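Local coordinates for protein beta-glucosidase (Chaetomella raphigera, PDB 6JXG) that probably hydrolyses terminal, non-reducing beta-D-glucosyl residues with release of beta-D-glucose, a step in cellulose degradation, at residues A[334-339]-A[500-505]; A[353-358]-A[430-435]; A[436-441]-A[481-486]. All coordinates share one frame; numbering follows the deposited sequence.

Interaction 1 of 3, residues A[334-339]-A[500-505]; sequences IVLLTN and AIVWAG
Val335 and Trp503 pair through their backbones in both directions: Val335 N donates to Trp503 O at 2.9 Å in an almost straight bond, and Trp503 N donates back to Val335 O. The strands run antiparallel, their directions 176° apart. Further along, Leu337 N binds Ile501 O at 2.9 Å, but Ile501 N reaches Thr338 O only at 3.2 Å and from above the carbonyl plane. Leu337 and Thr338 both face Ile501, a classic beta bulge that shifts the pairing by one residue; a CA-H...O contact from Ala500 CA to Thr338 O follows it.

Among the apolar contacts, Val502 shares its methyls between two partners, CG1 meeting Ile334 CG2 at 3.6 Å and CG2 meeting Leu336 CD1 at 4.1 Å. Ile334 CG2 gets there by lying anti to its backbone N, while CG1 turns to the backbone of Ala504. An alanine in place of Ile334 would probably leave Val502 CG1 without this methyl neighbour and open a gap beneath helix 511-519. Leu337, whose CB points at the neighbouring strand, brings CD1 obliquely to the indole of Trp503, 3.8 Å from CE3. Thr338 OG1 packs over the flank of Ile501, 3.4 Å from its CG1 and 2.9 Å from its backbone N.

Tyr531 OH accepts the indole N-H of Trp503. Leu515 of helix 511-519 covers Ile334 and Val502, and Leu493 of helix 490-493 covers Thr338 and Ile501 on the opposite face. Strand 335-339 is the antiparallel outer strand of its sheet in the family 3 C-terminal domain, and strand 477-483 runs along the other side of strand 498-503.

Interaction 2 of 3, residues A[353-358]-A[430-435]; sequences AIIGQD and ETAIVF. With MAN (alpha-D-mannopyranose), chain E.
Ile354 and Ile433 each carry CG1 anti to the carbonyl carbon (chi1 -57° in Ile354), which sets the two chains side by side; the bend at the second torsion of Ile354 (chi2 -70°) then brings its CD1 over to Ile433 CD1, 4.0 Å away. Phe435 adopts the same kind of first torsion (chi1 -68°), and its CE2 meets Ile354 CG2. The setting is a pair of neighbouring parallel strands in an alpha/beta sheet with helices on both faces: helix 396-406 packs on Ile354 and Phe435, helix 463-471 on Ile355, Ala432 and Val434.

Four backbone hydrogen bonds alternate along the pair, Ala353 N to Thr431 O, Ile433 N to Ala353 O, Ile355 N to Ile433 O and Phe435 N to Ile355 O. On the helix 463-471 face Ile355 bridges two partners, CD1 touching Ala432 CB at 4.0 Å and CG2 touching Val434 CG2. At the end of the strand Ile355 O, and beyond it Asp358 OD2, lie at the edge of the Phe435 ring, the oxygen of Asp358 being 3.5 Å from Phe435 CB; Asn482 ND2 also binds this OD2. A water donates to Phe435 O and accepts from Asp358 N. Gly356 passes where a beta carbon would clash with Phe435 O.

At the other end Thr431 carries an O-linked mannose. Its OG1 is bonded to the sugar C1 at 1.4 Å, and the sugar O2 donates to Glu430 OE1 at 3.1 Å.

Interaction 3 of 3, residues A[436-441]-A[481-486]; sequences ITADSG and INSVGP
Asn482 and Asp439 bring the two flat side-chain groups, and neither is stacked on a group across the contact. Thr437 CG2 touches the stem of Asn482 at CB, 4.2 Å away; the carboxamide itself is buried, with its bond to Asp358 lying outside the two segments, and the side chain also touches His378. The carboxylate of Asp439 is met at one oxygen: Val484 CG1 lies 3.8 Å from OD1, which also takes a weak hydrogen bond from Ser440 N.

The strands 436-438 and 481-483 run parallel, 13° apart. Asn482 N donates to Ile436 O at 2.8 Å, Ala438 N to Asn482 O at 3.2 Å and Val484 N to Ala438 O at 3.1 Å. CA-H...O contacts from Ile481, Thr437 and Ser483 fill in between them. On the face opposite Thr437, Ile436 holds CG1 between its backbone N and carbonyl carbon (chi1 59°), which sets it alongside Ile481 with the two CG1 atoms 3.8 Å apart. Further on, Ala438 CB meets Ser483 OG at 3.5 Å, and that hydroxyl donates to Gly485 O on a lone pair. Val484 points at the other segment, with CG2 3.4 Å from Ser440 OG.

The contact therefore passes from apolar to polar toward the C-terminal ends of the strands. Thr437 OG1 bonds with Asp375 OD2, within the C-terminal family 3 range. The bond of Ser440 OG with Gly121 O implies that the loop after strand 431-438 meets the TIM-barrel part of the chain, consistent with the family 3 arrangement in which the active site lies between the two domains.

All three contacts belong to one six-stranded mixed sheet of the family 3 C-terminal domain, ordered 335-339, 498-503, 477-483, 431-438, 351-355, 410-414. Interaction 1 joins the antiparallel outer strand to the parallel ones and closes a chain loop within which the other two lie in series. Interactions 2 and 3 use successive parts of strand 431-438 and touch through Asp358 and Asn482; their centres are about 17 Å apart. Interactions 1 and 3, with centres about 13 Å apart, touch through backbone bonds of Ile481, whereas interactions 1 and 2 stay about 7 Å apart at their nearest atoms. The three pairings build most of the sheet's width, and interaction 3 brings it against the barrel part.

Interaction 1 of 3, residues A[334-339]-A[500-505]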
loop_
_atom_site.group_PDB
_atom_site.type_symbol
_atom_site.label_atom_id
_atom_site.label_comp_id
_atom_site.label_asym_id
_atom_site.label_seq_id
_atom_site.Cartn_x
_atom_site.Cartn_y
_atom_site.Cartn_z
ATOM N N ILE A 334 4.267 13.727 2.542
ATOM C CA ILE A 334 3.362 14.867 2.757
ATOM C C ILE A 334 3.018 15.543 1.439
ATOM O O ILE A 334 3.882 15.744 0.644
ATOM C CB ILE A 334 3.962 15.841 3.758
ATOM C CG1 ILE A 334 4.066 15.166 5.157
ATOM C CG2 ILE A 334 3.123 17.100 3.818
ATOM C CD1 ILE A 334 4.705 16.058 6.237
ATOM N N VAL A 335 1.750 15.898 1.217
ATOM C CA VAL A 335 1.368 16.587 0.037
ATOM C C VAL A 335 0.861 17.972 0.434
ATOM O O VAL A 335 -0.079 18.086 1.216
ATOM C CB VAL A 335 0.258 15.825 -0.721
ATOM C CG1 VAL A 335 -0.081 16.569 -2.004
ATOM C CG2 VAL A 335 0.724 14.411 -1.009
ATOM N N LEU A 336 1.491 19.021 -0.079
ATOM C CA LEU A 336 0.960 20.363 0.087
ATOM C C LEU A 336 -0.156 20.650 -0.893
ATOM O O LEU A 336 0.073 20.611 -2.100
ATOM C CB LEU A 336 2.116 21.389 -0.038
ATOM C CG LEU A 336 1.860 22.886 0.236
ATOM C CD1 LEU A 336 1.411 23.126 1.686
ATOM C CD2 LEU A 336 3.066 23.788 -0.116
ATOM N N LEU A 337 -1.365 20.949 -0.370
ATOM C CA LEU A 337 -2.534 21.173 -1.239
ATOM C C LEU A 337 -2.846 22.610 -1.605
ATOM O O LEU A 337 -3.250 22.885 -2.747
ATOM C CB LEU A 337 -3.831 20.514 -0.667
ATOM C CG LEU A 337 -3.775 18.969 -0.544
ATOM C CD1 LEU A 337 -5.089 18.449 0.103
ATOM C CD2 LEU A 337 -3.561 18.243 -1.876
ATOM N N THR A 338 -2.669 23.513 -0.664
ATOM C CA THR A 338 -2.850 24.960 -0.923
ATOM C C THR A 338 -1.804 25.667 -0.117
ATOM O O THR A 338 -1.397 25.175 0.920
ATOM C CB THR A 338 -4.243 25.521 -0.485
ATOM O OG1 THR A 338 -4.411 25.356 0.912
ATOM C CG2 THR A 338 -5.375 24.771 -1.109
ATOM N N ASN A 339 -1.386 26.855 -0.564
ATOM C CA ASN A 339 -0.473 27.687 0.171
ATOM C C ASN A 339 -0.538 29.114 -0.401
ATOM O O ASN A 339 0.038 29.382 -1.426
ATOM C CB ASN A 339 0.932 27.131 -0.034
ATOM C CG ASN A 339 1.963 27.807 0.841
ATOM O OD1 ASN A 339 1.629 28.469 1.810
ATOM N ND2 ASN A 339 3.232 27.658 0.499
ATOM N N ALA A 500 -3.272 27.690 4.130
ATOM C CA ALA A 500 -2.508 26.491 3.667
ATOM C C ALA A 500 -3.159 25.219 4.179
ATOM O O ALA A 500 -3.750 25.193 5.277
ATOM C CB ALA A 500 -1.053 26.587 4.041
ATOM N N ILE A 501 -3.188 24.198 3.321
ATOM C CA ILE A 501 -3.693 22.902 3.703
ATOM C C ILE A 501 -2.553 21.887 3.431
ATOM O O ILE A 501 -2.077 21.751 2.302
ATOM C CB ILE A 501 -4.957 22.521 2.928
ATOM C CG1 ILE A 501 -6.072 23.521 3.197
ATOM C CG2 ILE A 501 -5.453 21.164 3.361
ATOM C CD1 ILE A 501 -7.284 23.201 2.382
ATOM N N VAL A 502 -2.127 21.216 4.501
ATOM C CA VAL A 502 -1.091 20.193 4.430
ATOM C C VAL A 502 -1.709 18.816 4.587
ATOM O O VAL A 502 -2.237 18.515 5.633
ATOM C CB VAL A 502 -0.108 20.425 5.561
ATOM C CG1 VAL A 502 0.966 19.374 5.516
ATOM C CG2 VAL A 502 0.384 21.902 5.506
ATOM N N TRP A 503 -1.706 18.013 3.517
ATOM C CA TRP A 503 -2.216 16.652 3.538
ATOM C C TRP A 503 -1.053 15.764 4.019
ATOM O O TRP A 503 -0.201 15.293 3.228
ATOM C CB TRP A 503 -2.700 16.303 2.143
ATOM C CG TRP A 503 -3.419 15.097 2.029
ATOM C CD1 TRP A 503 -2.908 13.908 1.600
ATOM C CD2 TRP A 503 -4.817 14.904 2.254
ATOM N NE1 TRP A 503 -3.894 12.965 1.612
ATOM C CE2 TRP A 503 -5.092 13.547 1.982
ATOM C CE3 TRP A 503 -5.852 15.723 2.668
ATOM C CZ2 TRP A 503 -6.327 13.006 2.152
ATOM C CZ3 TRP A 503 -7.099 15.175 2.857
ATOM C CH2 TRP A 503 -7.335 13.836 2.593
ATOM N N ALA A 504 -1.021 15.530 5.318
ATOM C CA ALA A 504 0.177 14.943 5.945
ATOM C C ALA A 504 0.131 13.421 5.985
ATOM O O ALA A 504 1.143 12.777 6.277
ATOM C CB ALA A 504 0.282 15.471 7.363
ATOM N N GLY A 505 -1.058 12.852 5.732
ATOM C CA GLY A 505 -1.262 11.407 5.685
ATOM C C GLY A 505 -1.192 10.714 7.021
ATOM O O GLY A 505 -1.499 11.325 8.042
#

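Interaction 2 of 3, residues A[353-358]-A[430-435]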
loop_
_atom_site.group_PDB
_atom_site.type_symbol
_atom_site.label_atom_id
_atom_site.label_comp_id
_atom_site.label_asym_id
_atom_site.label_seq_id
_atom_site.Cartn_x
_atom_site.Cartn_y
_atom_site.Cartn_z
ATOM N N ALA A 353 -1.112 29.452 17.596
ATOM C CA ALA A 353 -2.062 28.597 18.287
ATOM C C ALA A 353 -1.977 27.163 17.711
ATOM O O ALA A 353 -1.805 26.996 16.474
ATOM C CB ALA A 353 -3.499 29.164 18.137
ATOM N N ILE A 354 -2.079 26.163 18.590
ATOM C CA ILE A 354 -1.958 24.714 18.204
ATOM C C ILE A 354 -3.256 24.045 18.650
ATOM O O ILE A 354 -3.562 24.000 19.870
ATOM C CB ILE A 354 -0.677 24.074 18.778
ATOM C CG1 ILE A 354 0.559 24.849 18.312
ATOM C CG2 ILE A 354 -0.583 22.564 18.483
ATOM C CD1 ILE A 354 0.968 24.762 16.854
ATOM N N ILE A 355 -4.077 23.632 17.665
ATOM C CA ILE A 355 -5.460 23.281 17.922
ATOM C C ILE A 355 -5.797 21.877 17.410
ATOM O O ILE A 355 -5.525 21.555 16.280
ATOM C CB ILE A 355 -6.422 24.338 17.283
ATOM C CG1 ILE A 355 -6.094 25.717 17.814
ATOM C CG2 ILE A 355 -7.890 23.986 17.488
ATOM C CD1 ILE A 355 -6.544 26.830 16.912
ATOM N N GLY A 356 -6.486 21.092 18.227
ATOM C CA GLY A 356 -6.911 19.770 17.848
ATOM C C GLY A 356 -6.195 18.718 18.613
ATOM O O GLY A 356 -5.015 18.835 18.837
ATOM N N GLN A 357 -6.897 17.651 18.951
ATOM C CA GLN A 357 -6.293 16.562 19.693
ATOM C C GLN A 357 -5.293 15.823 18.833
ATOM O O GLN A 357 -4.454 15.168 19.370
ATOM C CB GLN A 357 -7.343 15.565 20.216
ATOM C CG GLN A 357 -8.150 14.837 19.206
ATOM C CD GLN A 357 -8.857 13.659 19.801
ATOM O OE1 GLN A 357 -8.272 12.916 20.639
ATOM N NE2 GLN A 357 -10.102 13.509 19.461
ATOM N N ASP A 358 -5.418 15.926 17.503
ATOM C CA ASP A 358 -4.430 15.349 16.578
ATOM C C ASP A 358 -3.023 15.958 16.737
ATOM O O ASP A 358 -2.071 15.424 16.192
ATOM C CB ASP A 358 -4.992 15.431 15.106
ATOM C CG ASP A 358 -4.015 14.882 14.036
ATOM O OD1 ASP A 358 -3.706 13.687 14.134
ATOM O OD2 ASP A 358 -3.653 15.607 13.069
ATOM N N GLU A 430 -1.190 35.136 16.229
ATOM C CA GLU A 430 -1.057 35.687 14.888
ATOM C C GLU A 430 -1.481 34.656 13.813
ATOM O O GLU A 430 -2.021 34.973 12.761
ATOM C CB GLU A 430 0.391 35.992 14.621
ATOM C CG GLU A 430 1.027 37.142 15.353
ATOM C CD GLU A 430 2.184 37.700 14.533
ATOM O OE1 GLU A 430 2.808 36.949 13.710
ATOM O OE2 GLU A 430 2.427 38.913 14.683
ATOM N N THR A 431 -1.269 33.399 14.131
ATOM C CA THR A 431 -1.449 32.307 13.147
ATOM C C THR A 431 -1.879 31.118 13.942
ATOM O O THR A 431 -1.365 30.905 15.039
ATOM C CB THR A 431 -0.109 32.021 12.441
ATOM O OG1 THR A 431 0.178 33.123 11.586
ATOM C CG2 THR A 431 -0.193 30.756 11.481
ATOM N N ALA A 432 -2.780 30.334 13.372
ATOM C CA ALA A 432 -3.337 29.113 14.000
ATOM C C ALA A 432 -3.138 27.905 13.120
ATOM O O ALA A 432 -3.502 27.953 11.943
ATOM C CB ALA A 432 -4.827 29.279 14.197
ATOM N N ILE A 433 -2.594 26.837 13.686
ATOM C CA ILE A 433 -2.473 25.550 12.974
ATOM C C ILE A 433 -3.437 24.576 13.656
ATOM O O ILE A 433 -3.350 24.364 14.900
ATOM C CB ILE A 433 -1.058 24.938 13.056
ATOM C CG1 ILE A 433 0.036 25.997 12.793
ATOM C CG2 ILE A 433 -1.004 23.734 12.153
ATOM C CD1 ILE A 433 1.488 25.539 12.918
ATOM N N VAL A 434 -4.375 24.062 12.857
ATOM C CA VAL A 434 -5.422 23.231 13.315
ATOM C C VAL A 434 -5.253 21.818 12.675
ATOM O O VAL A 434 -5.031 21.694 11.476
ATOM C CB VAL A 434 -6.822 23.861 13.044
ATOM C CG1 VAL A 434 -7.029 24.230 11.589
ATOM C CG2 VAL A 434 -7.944 22.963 13.507
ATOM N N PHE A 435 -5.432 20.794 13.498
ATOM C CA PHE A 435 -5.065 19.414 13.204
ATOM C C PHE A 435 -6.333 18.578 13.223
ATOM O O PHE A 435 -7.032 18.487 14.241
ATOM C CB PHE A 435 -4.072 18.907 14.282
ATOM C CG PHE A 435 -2.728 19.573 14.243
ATOM C CD1 PHE A 435 -1.658 18.978 13.577
ATOM C CD2 PHE A 435 -2.531 20.805 14.794
ATOM C CE1 PHE A 435 -0.424 19.603 13.510
ATOM C CE2 PHE A 435 -1.279 21.433 14.728
ATOM C CZ PHE A 435 -0.237 20.833 14.071
HETATM C C1 MAN E . 1.578 33.247 11.427
HETATM C C2 MAN E . 1.408 34.704 10.970
HETATM C C3 MAN E . 1.051 34.898 9.493
HETATM C C4 MAN E . 1.894 33.991 8.608
HETATM C C5 MAN E . 1.638 32.601 9.120
HETATM C C6 MAN E . 2.220 31.548 8.207
HETATM O O2 MAN E . 2.657 35.268 11.167
HETATM O O3 MAN E . 1.337 36.242 9.211
HETATM O O4 MAN E . 1.566 34.097 7.211
HETATM O O5 MAN E . 2.164 32.462 10.426
HETATM O O6 MAN E . 3.634 31.634 8.182
HETATM O O HOH W 1 -7.985 16.763 16.035
#

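Interaction 3 of 3, residues A[436-441]-A[481-486]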
loop_
_atom_site.group_PDB
_atom_site.type_symbol
_atom_site.label_atom_id
_atom_site.label_comp_id
_atom_site.label_asym_id
_atom_site.label_seq_id
_atom_site.Cartn_x
_atom_site.Cartn_y
_atom_site.Cartn_z
ATOM N N ILE A 436 -6.633 17.954 12.098
ATOM C CA ILE A 436 -7.808 17.160 11.916
ATOM C C ILE A 436 -7.441 15.834 11.284
ATOM O O ILE A 436 -6.382 15.713 10.624
ATOM C CB ILE A 436 -8.914 17.881 11.108
ATOM C CG1 ILE A 436 -8.441 18.288 9.705
ATOM C CG2 ILE A 436 -9.386 19.084 11.882
ATOM C CD1 ILE A 436 -9.524 18.668 8.721
ATOM N N THR A 437 -8.355 14.888 11.386
ATOM C CA THR A 437 -8.123 13.481 10.944
ATOM C C THR A 437 -9.275 12.817 10.222
ATOM O O THR A 437 -10.421 13.286 10.214
ATOM C CB THR A 437 -7.828 12.583 12.174
ATOM O OG1 THR A 437 -8.944 12.668 13.077
ATOM C CG2 THR A 437 -6.591 13.039 12.884
ATOM N N ALA A 438 -8.974 11.685 9.602
ATOM C CA ALA A 438 -9.976 10.722 9.254
ATOM C C ALA A 438 -9.356 9.322 9.324
ATOM O O ALA A 438 -8.245 9.144 8.869
ATOM C CB ALA A 438 -10.583 10.986 7.881
ATOM N N ASP A 439 -10.077 8.355 9.902
ATOM C CA ASP A 439 -9.517 7.062 10.187
ATOM C C ASP A 439 -10.383 5.951 9.653
ATOM O O ASP A 439 -11.528 6.146 9.277
ATOM C CB ASP A 439 -9.297 6.948 11.732
ATOM C CG ASP A 439 -8.324 5.893 12.158
ATOM O OD1 ASP A 439 -7.614 5.293 11.295
ATOM O OD2 ASP A 439 -8.266 5.678 13.440
ATOM N N SER A 440 -9.809 4.753 9.613
ATOM C CA SER A 440 -10.557 3.570 9.202
ATOM C C SER A 440 -9.639 2.374 9.465
ATOM O O SER A 440 -8.475 2.515 9.831
ATOM C CB SER A 440 -10.982 3.664 7.707
ATOM O OG SER A 440 -9.910 3.527 6.767
ATOM N N GLY A 441 -10.165 1.208 9.190
ATOM C CA GLY A 441 -9.455 -0.024 9.454
ATOM C C GLY A 441 -10.151 -1.269 8.993
ATOM O O GLY A 441 -11.152 -1.242 8.256
ATOM N N ILE A 481 -3.894 17.872 7.972
ATOM C CA ILE A 481 -4.818 16.811 7.918
ATOM C C ILE A 481 -4.073 15.495 7.928
ATOM O O ILE A 481 -3.250 15.279 7.030
ATOM C CB ILE A 481 -5.667 16.878 6.656
ATOM C CG1 ILE A 481 -6.412 18.186 6.540
ATOM C CG2 ILE A 481 -6.705 15.758 6.619
ATOM C CD1 ILE A 481 -7.331 18.252 5.316
ATOM N N ASN A 482 -4.359 14.651 8.940
ATOM C CA ASN A 482 -3.841 13.275 8.987
ATOM C C ASN A 482 -4.998 12.319 8.646
ATOM O O ASN A 482 -5.835 12.031 9.498
ATOM C CB ASN A 482 -3.231 12.992 10.371
ATOM C CG ASN A 482 -1.921 13.681 10.587
ATOM O OD1 ASN A 482 -0.845 13.285 10.010
ATOM N ND2 ASN A 482 -1.946 14.727 11.386
ATOM N N SER A 483 -5.047 11.806 7.392
ATOM C CA SER A 483 -6.138 10.986 6.946
ATOM C C SER A 483 -5.676 9.773 6.186
ATOM O O SER A 483 -4.696 9.825 5.434
ATOM C CB SER A 483 -7.043 11.790 5.997
ATOM O OG SER A 483 -8.073 11.027 5.372
ATOM N N VAL A 484 -6.425 8.694 6.401
ATOM C CA VAL A 484 -6.253 7.409 5.707
ATOM C C VAL A 484 -6.622 7.424 4.258
ATOM O O VAL A 484 -6.301 6.476 3.534
ATOM C CB VAL A 484 -7.028 6.283 6.410
ATOM C CG1 VAL A 484 -6.464 6.106 7.800
ATOM C CG2 VAL A 484 -8.549 6.579 6.507
ATOM N N GLY A 485 -7.325 8.477 3.797
ATOM C CA GLY A 485 -7.760 8.512 2.429
ATOM C C GLY A 485 -8.456 9.787 2.068
ATOM O O GLY A 485 -8.559 10.655 2.912
ATOM N N PRO A 486 -8.967 9.869 0.845
ATOM C CA PRO A 486 -9.646 11.070 0.359
ATOM C C PRO A 486 -10.689 11.581 1.334
ATOM O O PRO A 486 -11.412 10.801 2.013
ATOM C CB PRO A 486 -10.346 10.586 -0.924
ATOM C CG PRO A 486 -9.648 9.352 -1.333
ATOM C CD PRO A 486 -9.032 8.761 -0.129
#